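Local atomic coordinates of beta-porphyranase B (Bacteroides plebeius, PDB entry 4AWD), a protein that cleaves the sulfated red-seaweed polysaccharide porphyran at its beta-D-galactose-(1->4)-alpha-L-galactose-6-sulfate linkages, and leaves its non-sulfated agarose portions uncut. Residues Lys92-Ser104 and Ala298-Asp312. Numbering follows the deposited sequence.
With CA (calcium ion), chain C.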
loop_
_atom_site.group_PDB
_atom_site.type_symbol
_atom_site.label_atom_id
_atom_site.label_comp_id
_atom_site.label_asym_id
_atom_site.label_seq_id
_atom_site.Cartn_x
_atom_site.Cartn_y
_atom_site.Cartn_z
ATOM N N LYS A 92 -18.032 7.484 -1.909
ATOM C CA LYS A 92 -19.306 7.589 -2.565
ATOM C C LYS A 92 -19.764 6.202 -2.982
ATOM O O LYS A 92 -18.959 5.411 -3.459
ATOM C CB LYS A 92 -19.181 8.529 -3.775
ATOM C CG LYS A 92 -20.464 8.724 -4.584
ATOM C CD LYS A 92 -21.276 9.928 -4.130
ATOM C CE LYS A 92 -22.444 10.199 -5.113
ATOM N NZ LYS A 92 -21.997 10.423 -6.534
ATOM N N LYS A 93 -21.052 5.913 -2.773
ATOM C CA LYS A 93 -21.686 4.646 -3.181
ATOM C C LYS A 93 -20.930 3.392 -2.746
ATOM O O LYS A 93 -20.750 2.467 -3.540
ATOM C CB LYS A 93 -21.889 4.598 -4.701
ATOM C CG LYS A 93 -22.706 5.736 -5.289
ATOM C CD LYS A 93 -22.506 5.759 -6.804
ATOM C CE LYS A 93 -23.450 6.735 -7.496
ATOM N NZ LYS A 93 -23.162 6.826 -8.962
ATOM N N GLY A 94 -20.481 3.357 -1.492
ATOM C CA GLY A 94 -19.883 2.136 -0.941
ATOM C C GLY A 94 -18.377 1.980 -1.128
ATOM O O GLY A 94 -17.803 0.979 -0.681
ATOM N N CYS A 95 -17.739 2.963 -1.769
ATOM C CA CYS A 95 -16.304 2.890 -2.065
ATOM C C CYS A 95 -15.520 4.122 -1.667
ATOM O O CYS A 95 -15.989 5.257 -1.822
ATOM C CB CYS A 95 -16.064 2.649 -3.552
ATOM S SG CYS A 95 -16.465 1.002 -4.120
ATOM N N LEU A 96 -14.321 3.889 -1.148
ATOM C CA LEU A 96 -13.307 4.913 -1.134
ATOM C C LEU A 96 -12.869 5.083 -2.588
ATOM O O LEU A 96 -12.568 4.105 -3.277
ATOM C CB LEU A 96 -12.116 4.493 -0.265
ATOM C CG LEU A 96 -10.882 5.408 -0.329
ATOM C CD1 LEU A 96 -11.164 6.785 0.313
ATOM C CD2 LEU A 96 -9.682 4.743 0.315
ATOM N N ARG A 97 -12.856 6.328 -3.049
ATOM C CA ARG A 97 -12.470 6.649 -4.424
ATOM C C ARG A 97 -11.251 7.514 -4.399
ATOM O O ARG A 97 -11.274 8.602 -3.806
ATOM C CB ARG A 97 -13.561 7.446 -5.121
ATOM C CG ARG A 97 -14.766 6.665 -5.524
ATOM C CD ARG A 97 -15.876 7.631 -5.784
ATOM N NE ARG A 97 -17.051 7.000 -6.374
ATOM C CZ ARG A 97 -17.978 7.686 -7.042
ATOM N NH1 ARG A 97 -17.841 9.013 -7.194
ATOM N NH2 ARG A 97 -19.025 7.056 -7.577
ATOM N N ILE A 98 -10.192 7.044 -5.042
ATOM C CA ILE A 98 -9.032 7.896 -5.289
ATOM C C ILE A 98 -8.910 8.133 -6.784
ATOM O O ILE A 98 -8.550 7.223 -7.525
ATOM C CB ILE A 98 -7.702 7.322 -4.723
ATOM C CG1 ILE A 98 -7.835 6.962 -3.225
ATOM C CG2 ILE A 98 -6.591 8.348 -4.930
ATOM C CD1 ILE A 98 -6.581 6.275 -2.614
ATOM N N ILE A 99 -9.235 9.347 -7.218
ATOM C CA ILE A 99 -9.269 9.670 -8.647
ATOM C C ILE A 99 -7.973 10.360 -9.065
ATOM O O ILE A 99 -7.395 11.139 -8.288
ATOM C CB ILE A 99 -10.552 10.503 -9.038
ATOM C CG1 ILE A 99 -10.749 10.545 -10.563
ATOM C CG2 ILE A 99 -10.559 11.913 -8.389
ATOM C CD1 ILE A 99 -12.070 11.212 -11.041
ATOM N N ASN A 100 -7.503 10.046 -10.274
ATOM C CA ASN A 100 -6.351 10.730 -10.879
ATOM C C ASN A 100 -6.802 11.814 -11.843
ATOM O O ASN A 100 -7.622 11.565 -12.726
ATOM C CB ASN A 100 -5.455 9.735 -11.618
ATOM C CG ASN A 100 -5.125 8.537 -10.783
ATOM O OD1 ASN A 100 -4.656 8.678 -9.661
ATOM N ND2 ASN A 100 -5.399 7.348 -11.307
ATOM N N THR A 101 -6.277 13.019 -11.663
ATOM C CA THR A 101 -6.704 14.164 -12.455
ATOM C C THR A 101 -5.492 14.922 -12.967
ATOM O O THR A 101 -4.396 14.805 -12.409
ATOM C CB THR A 101 -7.552 15.144 -11.619
ATOM O OG1 THR A 101 -6.758 15.647 -10.530
ATOM C CG2 THR A 101 -8.826 14.459 -11.078
ATOM N N VAL A 102 -5.701 15.688 -14.031
ATOM C CA VAL A 102 -4.767 16.717 -14.457
ATOM C C VAL A 102 -4.611 17.737 -13.322
ATOM O O VAL A 102 -5.594 18.174 -12.736
ATOM C CB VAL A 102 -5.295 17.407 -15.751
ATOM C CG1 VAL A 102 -4.521 18.656 -16.075
ATOM C CG2 VAL A 102 -5.247 16.420 -16.928
ATOM N N LEU A 103 -3.378 18.094 -12.985
ATOM C CA LEU A 103 -3.164 19.129 -11.982
ATOM C C LEU A 103 -2.899 20.454 -12.665
ATOM O O LEU A 103 -1.950 20.578 -13.424
ATOM C CB LEU A 103 -1.994 18.777 -11.056
ATOM C CG LEU A 103 -1.747 19.836 -9.978
ATOM C CD1 LEU A 103 -2.959 19.986 -9.068
ATOM C CD2 LEU A 103 -0.534 19.493 -9.191
ATOM N N SER A 104 -3.738 21.443 -12.384
ATOM C CA SER A 104 -3.652 22.740 -13.042
ATOM C C SER A 104 -4.011 23.864 -12.074
ATOM O O SER A 104 -5.062 23.825 -11.464
ATOM C CB SER A 104 -4.582 22.785 -14.258
ATOM O OG SER A 104 -4.353 23.965 -15.011
ATOM N N ALA A 298 -4.240 14.178 -20.350
ATOM C CA ALA A 298 -5.582 14.719 -20.128
ATOM C C ALA A 298 -6.660 13.784 -20.660
ATOM O O ALA A 298 -7.635 13.467 -19.954
ATOM C CB ALA A 298 -5.724 16.101 -20.747
ATOM N N GLU A 299 -6.471 13.323 -21.892
ATOM C CA GLU A 299 -7.452 12.446 -22.522
ATOM C C GLU A 299 -7.572 11.113 -21.810
ATOM O O GLU A 299 -8.677 10.566 -21.718
ATOM C CB GLU A 299 -7.127 12.220 -23.998
ATOM C CG GLU A 299 -7.999 11.168 -24.677
ATOM C CD GLU A 299 -9.475 11.571 -24.771
ATOM O OE1 GLU A 299 -9.793 12.789 -24.753
ATOM O OE2 GLU A 299 -10.314 10.652 -24.877
ATOM N N ASP A 300 -6.438 10.581 -21.336
ATOM C CA ASP A 300 -6.422 9.325 -20.585
ATOM C C ASP A 300 -7.347 9.454 -19.385
ATOM O O ASP A 300 -7.987 8.492 -18.994
ATOM C CB ASP A 300 -5.012 8.971 -20.085
ATOM C CG ASP A 300 -4.122 8.371 -21.160
ATOM O OD1 ASP A 300 -4.622 7.780 -22.146
ATOM O OD2 ASP A 300 -2.888 8.476 -21.007
ATOM N N LEU A 301 -7.413 10.653 -18.812
ATOM C CA LEU A 301 -8.124 10.880 -17.563
ATOM C C LEU A 301 -9.484 11.542 -17.707
ATOM O O LEU A 301 -10.092 11.947 -16.711
ATOM C CB LEU A 301 -7.264 11.718 -16.621
ATOM C CG LEU A 301 -5.957 11.099 -16.156
ATOM C CD1 LEU A 301 -5.227 12.152 -15.373
ATOM C CD2 LEU A 301 -6.194 9.845 -15.311
ATOM N N LYS A 302 -9.969 11.644 -18.934
ATOM C CA LYS A 302 -11.209 12.353 -19.185
ATOM C C LYS A 302 -12.410 11.574 -18.640
ATOM O O LYS A 302 -13.350 12.167 -18.101
ATOM C CB LYS A 302 -11.311 12.673 -20.676
ATOM C CG LYS A 302 -12.625 13.196 -21.167
ATOM C CD LYS A 302 -13.198 12.220 -22.190
ATOM C CE LYS A 302 -13.960 12.965 -23.284
ATOM N NZ LYS A 302 -14.847 12.037 -24.045
ATOM N N ASP A 303 -12.346 10.251 -18.751
ATOM C CA ASP A 303 -13.360 9.372 -18.186
ATOM C C ASP A 303 -13.121 9.223 -16.685
ATOM O O ASP A 303 -12.203 8.517 -16.256
ATOM C CB ASP A 303 -13.328 8.002 -18.879
ATOM C CG ASP A 303 -14.529 7.141 -18.532
ATOM O OD1 ASP A 303 -14.777 6.889 -17.327
ATOM O OD2 ASP A 303 -15.224 6.705 -19.472
ATOM N N LYS A 304 -13.959 9.881 -15.891
ATOM C CA LYS A 304 -13.778 9.899 -14.440
ATOM C C LYS A 304 -13.896 8.516 -13.769
ATOM O O LYS A 304 -13.098 8.196 -12.888
ATOM C CB LYS A 304 -14.670 10.963 -13.777
ATOM C CG LYS A 304 -14.253 12.423 -14.149
ATOM C CD LYS A 304 -14.619 13.466 -13.077
ATOM C CE LYS A 304 -16.044 13.996 -13.241
ATOM N NZ LYS A 304 -16.102 15.249 -14.061
ATOM N N ASP A 305 -14.850 7.697 -14.209
ATOM C CA ASP A 305 -15.003 6.325 -13.691
ATOM C C ASP A 305 -13.727 5.538 -13.920
ATOM O O ASP A 305 -13.236 4.869 -13.016
ATOM C CB ASP A 305 -16.196 5.589 -14.348
ATOM C CG ASP A 305 -16.220 4.062 -14.033
ATOM O OD1 ASP A 305 -16.007 3.663 -12.862
ATOM O OD2 ASP A 305 -16.477 3.249 -14.956
ATOM N N LYS A 306 -13.196 5.640 -15.134
ATOM C CA LYS A 306 -12.007 4.921 -15.544
ATOM C C LYS A 306 -10.764 5.405 -14.811
ATOM O O LYS A 306 -9.871 4.620 -14.543
ATOM C CB LYS A 306 -11.805 5.073 -17.058
ATOM C CG LYS A 306 -12.063 3.819 -17.900
ATOM C CD LYS A 306 -13.497 3.276 -17.828
ATOM C CE LYS A 306 -13.827 2.552 -19.157
ATOM N NZ LYS A 306 -15.055 1.701 -19.142
ATOM N N SER A 307 -10.705 6.694 -14.493
ATOM C CA SER A 307 -9.515 7.281 -13.864
ATOM C C SER A 307 -9.451 7.090 -12.347
ATOM O O SER A 307 -8.538 7.589 -11.692
ATOM C CB SER A 307 -9.438 8.773 -14.193
ATOM O OG SER A 307 -9.484 8.976 -15.590
ATOM N N THR A 308 -10.418 6.359 -11.804
ATOM C CA THR A 308 -10.593 6.192 -10.364
ATOM C C THR A 308 -10.191 4.797 -9.891
ATOM O O THR A 308 -10.508 3.795 -10.541
ATOM C CB THR A 308 -12.065 6.473 -9.984
ATOM O OG1 THR A 308 -12.392 7.816 -10.361
ATOM C CG2 THR A 308 -12.314 6.297 -8.498
ATOM N N THR A 309 -9.483 4.738 -8.766
ATOM C CA THR A 309 -9.246 3.473 -8.095
ATOM C C THR A 309 -10.312 3.354 -7.027
ATOM O O THR A 309 -10.543 4.311 -6.264
ATOM C CB THR A 309 -7.840 3.395 -7.448
ATOM O OG1 THR A 309 -6.824 3.406 -8.464
ATOM C CG2 THR A 309 -7.708 2.118 -6.641
ATOM N N TYR A 310 -10.956 2.191 -6.965
ATOM C CA TYR A 310 -12.043 1.975 -6.006
ATOM C C TYR A 310 -11.679 1.001 -4.901
ATOM O O TYR A 310 -11.179 -0.095 -5.163
ATOM C CB TYR A 310 -13.290 1.456 -6.712
ATOM C CG TYR A 310 -13.888 2.392 -7.723
ATOM C CD1 TYR A 310 -14.826 3.348 -7.339
ATOM C CD2 TYR A 310 -13.540 2.303 -9.071
ATOM C CE1 TYR A 310 -15.392 4.205 -8.272
ATOM C CE2 TYR A 310 -14.108 3.150 -10.009
ATOM C CZ TYR A 310 -15.033 4.094 -9.607
ATOM O OH TYR A 310 -15.588 4.946 -10.531
ATOM N N TYR A 311 -11.943 1.399 -3.665
ATOM C CA TYR A 311 -11.775 0.502 -2.540
ATOM C C TYR A 311 -13.129 0.318 -1.879
ATOM O O TYR A 311 -13.672 1.257 -1.280
ATOM C CB TYR A 311 -10.758 1.062 -1.538
ATOM C CG TYR A 311 -9.408 1.381 -2.136
ATOM C CD1 TYR A 311 -9.187 2.583 -2.817
ATOM C CD2 TYR A 311 -8.351 0.485 -2.014
ATOM C CE1 TYR A 311 -7.957 2.881 -3.365
ATOM C CE2 TYR A 311 -7.099 0.777 -2.568
ATOM C CZ TYR A 311 -6.914 1.975 -3.236
ATOM O OH TYR A 311 -5.685 2.257 -3.769
ATOM N N ASP A 312 -13.675 -0.886 -2.014
ATOM C CA ASP A 312 -14.950 -1.255 -1.396
ATOM C C ASP A 312 -14.811 -1.264 0.124
ATOM O O ASP A 312 -15.701 -0.810 0.841
ATOM C CB ASP A 312 -15.418 -2.634 -1.890
ATOM C CG ASP A 312 -16.838 -2.960 -1.463
ATOM O OD1 ASP A 312 -17.479 -2.110 -0.818
ATOM O OD2 ASP A 312 -17.315 -4.072 -1.765
HETATM CA CA CA C . -18.148 -0.538 0.855
HETATM O O HOH W 1 -4.813 4.859 -9.842
HETATM O O HOH W 2 -9.888 12.372 -13.996
HETATM O O HOH W 3 -18.584 -2.325 2.342
#
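Gly94 O and Asp312 grip one calcium ion from the two segments. Gly94 O binds it at 2.2 Å, and Asp312 adds both its backbone O and OD1. Glu57, Asn59 and a water complete the site, while Asp312 OD2 forms a salt bridge with Arg139 NE. From there the strands run on, and Leu96 and Tyr311 exchange backbone hydrogen bonds; the one from Leu96 N to Tyr311 O is 2.7 Å long but bent, 141° at the hydrogen. Ile98 and Thr309 repeat the exchange, and Asn100 N bonds to Ser307 O. This is an antiparallel strand pair of the GH16 beta-sandwich. On its buried side the Tyr311 ring lies alongside Leu96, with Tyr311 CD1 3.8 Å from Leu96 CD2. Its CE1 meets Ile98 CD1, and Ile284 packs on all three side chains. On the other side Arg97 CG is anti to the carbonyl carbon (chi1 -74°), and the extended chain runs beside Tyr310, Arg97 CG 3.7 Å from Tyr310 CE1, with guanidinium and ring planes 81° apart. Thr308 CG2 lies over one face of that ring, toward its rim. Tyr310 OH bonds to the anti lone pair of Asp305 OD1, which ties down the ring's far end. Farther along, a water bridges Asn100 O to Leu301 O.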